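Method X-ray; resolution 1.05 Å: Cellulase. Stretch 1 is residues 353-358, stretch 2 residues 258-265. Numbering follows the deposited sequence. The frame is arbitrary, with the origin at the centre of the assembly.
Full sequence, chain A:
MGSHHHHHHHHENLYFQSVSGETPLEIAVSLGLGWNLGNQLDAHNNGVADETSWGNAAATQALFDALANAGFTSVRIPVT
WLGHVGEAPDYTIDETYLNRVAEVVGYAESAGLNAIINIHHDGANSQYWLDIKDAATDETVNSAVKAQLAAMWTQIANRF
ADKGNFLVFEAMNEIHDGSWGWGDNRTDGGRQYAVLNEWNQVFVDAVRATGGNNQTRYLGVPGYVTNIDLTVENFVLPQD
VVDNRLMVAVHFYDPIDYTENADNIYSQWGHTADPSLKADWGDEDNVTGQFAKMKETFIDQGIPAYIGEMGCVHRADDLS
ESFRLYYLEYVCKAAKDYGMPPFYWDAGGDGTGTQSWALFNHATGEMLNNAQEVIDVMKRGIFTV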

# COMPACT_ATOMS: atom_id res chain seq x y z
N GLY A 353 7.60 -22.01 8.00
CA GLY A 353 7.59 -21.33 9.27
C GLY A 353 6.21 -20.87 9.67
O GLY A 353 5.19 -21.18 9.04
N THR A 354 6.18 -20.10 10.75
CA THR A 354 4.94 -19.70 11.40
C THR A 354 4.54 -18.27 11.11
O THR A 354 3.57 -17.78 11.70
CB THR A 354 5.06 -19.91 12.92
OG1 THR A 354 6.11 -19.08 13.43
CG2 THR A 354 5.35 -21.37 13.25
N GLN A 355 5.26 -17.58 10.22
CA GLN A 355 4.95 -16.19 9.91
C GLN A 355 5.03 -15.94 8.42
O GLN A 355 5.56 -14.91 7.97
CB GLN A 355 5.86 -15.23 10.67
CG GLN A 355 5.74 -15.30 12.19
CD GLN A 355 6.50 -14.19 12.88
OE1 GLN A 355 5.92 -13.18 13.28
NE2 GLN A 355 7.81 -14.36 13.02
N SER A 356 4.53 -16.87 7.61
CA SER A 356 4.64 -16.77 6.16
C SER A 356 3.40 -16.10 5.58
O SER A 356 2.27 -16.58 5.75
CB SER A 356 4.83 -18.12 5.50
OG SER A 356 4.84 -17.95 4.09
N TRP A 357 3.63 -14.99 4.87
CA TRP A 357 2.59 -14.29 4.13
C TRP A 357 2.48 -14.77 2.69
O TRP A 357 1.59 -14.33 1.96
CB TRP A 357 2.93 -12.79 4.06
CG TRP A 357 3.16 -12.10 5.35
CD1 TRP A 357 4.34 -12.00 6.03
CD2 TRP A 357 2.20 -11.36 6.12
NE1 TRP A 357 4.17 -11.27 7.18
CE2 TRP A 357 2.87 -10.85 7.25
CE3 TRP A 357 0.85 -11.07 5.96
CZ2 TRP A 357 2.23 -10.09 8.22
CZ3 TRP A 357 0.22 -10.30 6.92
CH2 TRP A 357 0.91 -9.83 8.04
N ALA A 358 3.38 -15.66 2.24
CA ALA A 358 3.51 -15.92 0.81
C ALA A 358 2.32 -16.69 0.26
O ALA A 358 1.92 -17.73 0.81
CB ALA A 358 4.78 -16.73 0.57
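Stretch 2 (258-265) YTENADNI

Stretch 2 enters as the last turn of a helix, with Tyr-258 and Thr-259 still helical, and then leaves it at Asn-261, whose positive phi (61°/42°) breaks the helical run. From there the chain folds into a type I beta turn, Asn-261 to Asn-264, closed by a backbone hydrogen bond from Asn-264 N to Asn-261 O (3.2 Å). Stretch 1 has no regular helix or strand, so no crossing angle applies. The two chains run in opposite senses where they meet: Thr-354 CA lies 7.2 Å from Asn-264 CA, Gln-355 CA lies 6.1 Å from Glu-260 CA, and the Trp-357 ring reaches back to Thr-259 and Glu-260. Together they bury 354 Å², both sides summed.

A direct hydrogen bond between the stretches comes from Asn-261. Its side chain points toward stretch 1 with chi1 in the t well, and Asn-261 ND2 donates to Thr-354 O at 3.0 Å with a nearly linear angle of 173°. The same ND2 also donates to Asn-264 OD1 (2.9 Å, 154°), so a single amide group ties the turn together internally and fastens it to the neighbouring backbone.

Two waters extend the polar contact. Water 2 donates to Asn-261 O at 2.7 Å and lies 2.8 Å from Thr-354 OG1, also within hydrogen-bonding geometry, so Thr-354 is linked to Asn-261 through both its carbonyl and its hydroxyl. Water 1 accepts from Trp-357 NE1 (3.1 Å) and donates to Glu-260 OE2 (2.9 Å), joining the indole to the carboxylate; it makes a further, weak hydrogen bond to Gln-355 O (3.5 Å).

Further contacts involve the longer side chains. Trp-357, buried and with chi1 of -55° (m), has its CA-to-CB bond directed sideways, yet the end of the side chain comes nearer to stretch 2. Glu-260 OE2 lies at the ring edge, near its plane, 3.7 Å from Trp-357 CZ2, while Thr-259 O approaches Trp-357 CH2 at 3.8 Å. The side chain of Gln-355 likewise starts sideways and extends, through chi1 m and chi2 t, so that its terminal amide lies over the backbone of Glu-260 to Ala-262. Thr-354, pointing toward stretch 2, completes the contact at the turn, where its CB is 4.0 Å from Asn-264 OD1. Gly-353, Ser-356 and Ala-358 take no part, nor do Tyr-258, Asp-263 and Ile-265; the contact is thus concentrated on the helix end and the turn that follows.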

# COMPACT_ATOMS: atom_id res chain seq x y z
N TYR A 258 -2.38 -11.24 16.05
CA TYR A 258 -2.96 -12.39 15.36
C TYR A 258 -2.48 -12.47 13.91
O TYR A 258 -2.03 -13.53 13.44
CB TYR A 258 -4.50 -12.34 15.41
CG TYR A 258 -5.12 -13.40 14.52
CD1 TYR A 258 -4.97 -14.75 14.81
CD2 TYR A 258 -5.79 -13.07 13.35
CE1 TYR A 258 -5.47 -15.72 13.98
CE2 TYR A 258 -6.32 -14.04 12.52
CZ TYR A 258 -6.14 -15.37 12.83
OH TYR A 258 -6.64 -16.34 11.99
N THR A 259 -2.55 -11.37 13.17
CA THR A 259 -2.32 -11.45 11.74
C THR A 259 -0.86 -11.75 11.40
O THR A 259 -0.60 -12.40 10.39
CB THR A 259 -2.81 -10.20 11.02
OG1 THR A 259 -2.15 -9.06 11.58
CG2 THR A 259 -4.32 -10.05 11.14
N GLU A 260 0.10 -11.28 12.20
CA GLU A 260 1.49 -11.61 11.97
C GLU A 260 2.00 -12.72 12.89
O GLU A 260 3.08 -13.26 12.65
CB GLU A 260 2.39 -10.37 12.09
CG GLU A 260 3.81 -10.63 11.63
CD GLU A 260 4.56 -9.38 11.24
OE1 GLU A 260 4.42 -8.38 11.94
OE2 GLU A 260 5.29 -9.41 10.22
N ASN A 261 1.26 -13.07 13.94
CA ASN A 261 1.55 -14.25 14.75
C ASN A 261 2.92 -14.17 15.42
O ASN A 261 3.65 -15.17 15.49
CB ASN A 261 1.43 -15.53 13.92
CG ASN A 261 1.39 -16.79 14.78
OD1 ASN A 261 0.82 -16.79 15.87
ND2 ASN A 261 2.00 -17.87 14.28
N ALA A 262 3.28 -13.00 15.95
CA ALA A 262 4.64 -12.78 16.45
C ALA A 262 5.04 -13.83 17.48
O ALA A 262 6.05 -14.53 17.31
CB ALA A 262 4.77 -11.37 17.02
N ASP A 263 4.29 -13.93 18.58
CA ASP A 263 4.66 -14.81 19.68
C ASP A 263 4.07 -16.21 19.55
O ASP A 263 4.14 -16.99 20.51
CB ASP A 263 4.28 -14.19 21.02
CG ASP A 263 5.20 -14.63 22.16
OD1 ASP A 263 6.37 -14.99 21.88
OD2 ASP A 263 4.75 -14.64 23.32
N ASN A 264 3.50 -16.54 18.39
CA ASN A 264 2.97 -17.88 18.10
C ASN A 264 2.06 -18.40 19.21
O ASN A 264 2.16 -19.56 19.63
CB ASN A 264 4.11 -18.87 17.80
CG ASN A 264 3.62 -20.08 17.02
OD1 ASN A 264 2.73 -19.99 16.19
ND2 ASN A 264 4.22 -21.24 17.31
N ILE A 265 1.16 -17.54 19.67
CA ILE A 265 0.22 -17.92 20.72
C ILE A 265 -1.25 -17.70 20.33
O ILE A 265 -2.12 -18.32 20.94
CB ILE A 265 0.52 -17.20 22.05
CG1 ILE A 265 0.56 -15.69 21.81
CG2 ILE A 265 1.83 -17.71 22.64
CD1 ILE A 265 0.78 -14.88 23.05
O HOH W 1 6.56 -11.75 9.10
O HOH W 2 5.60 -17.01 15.17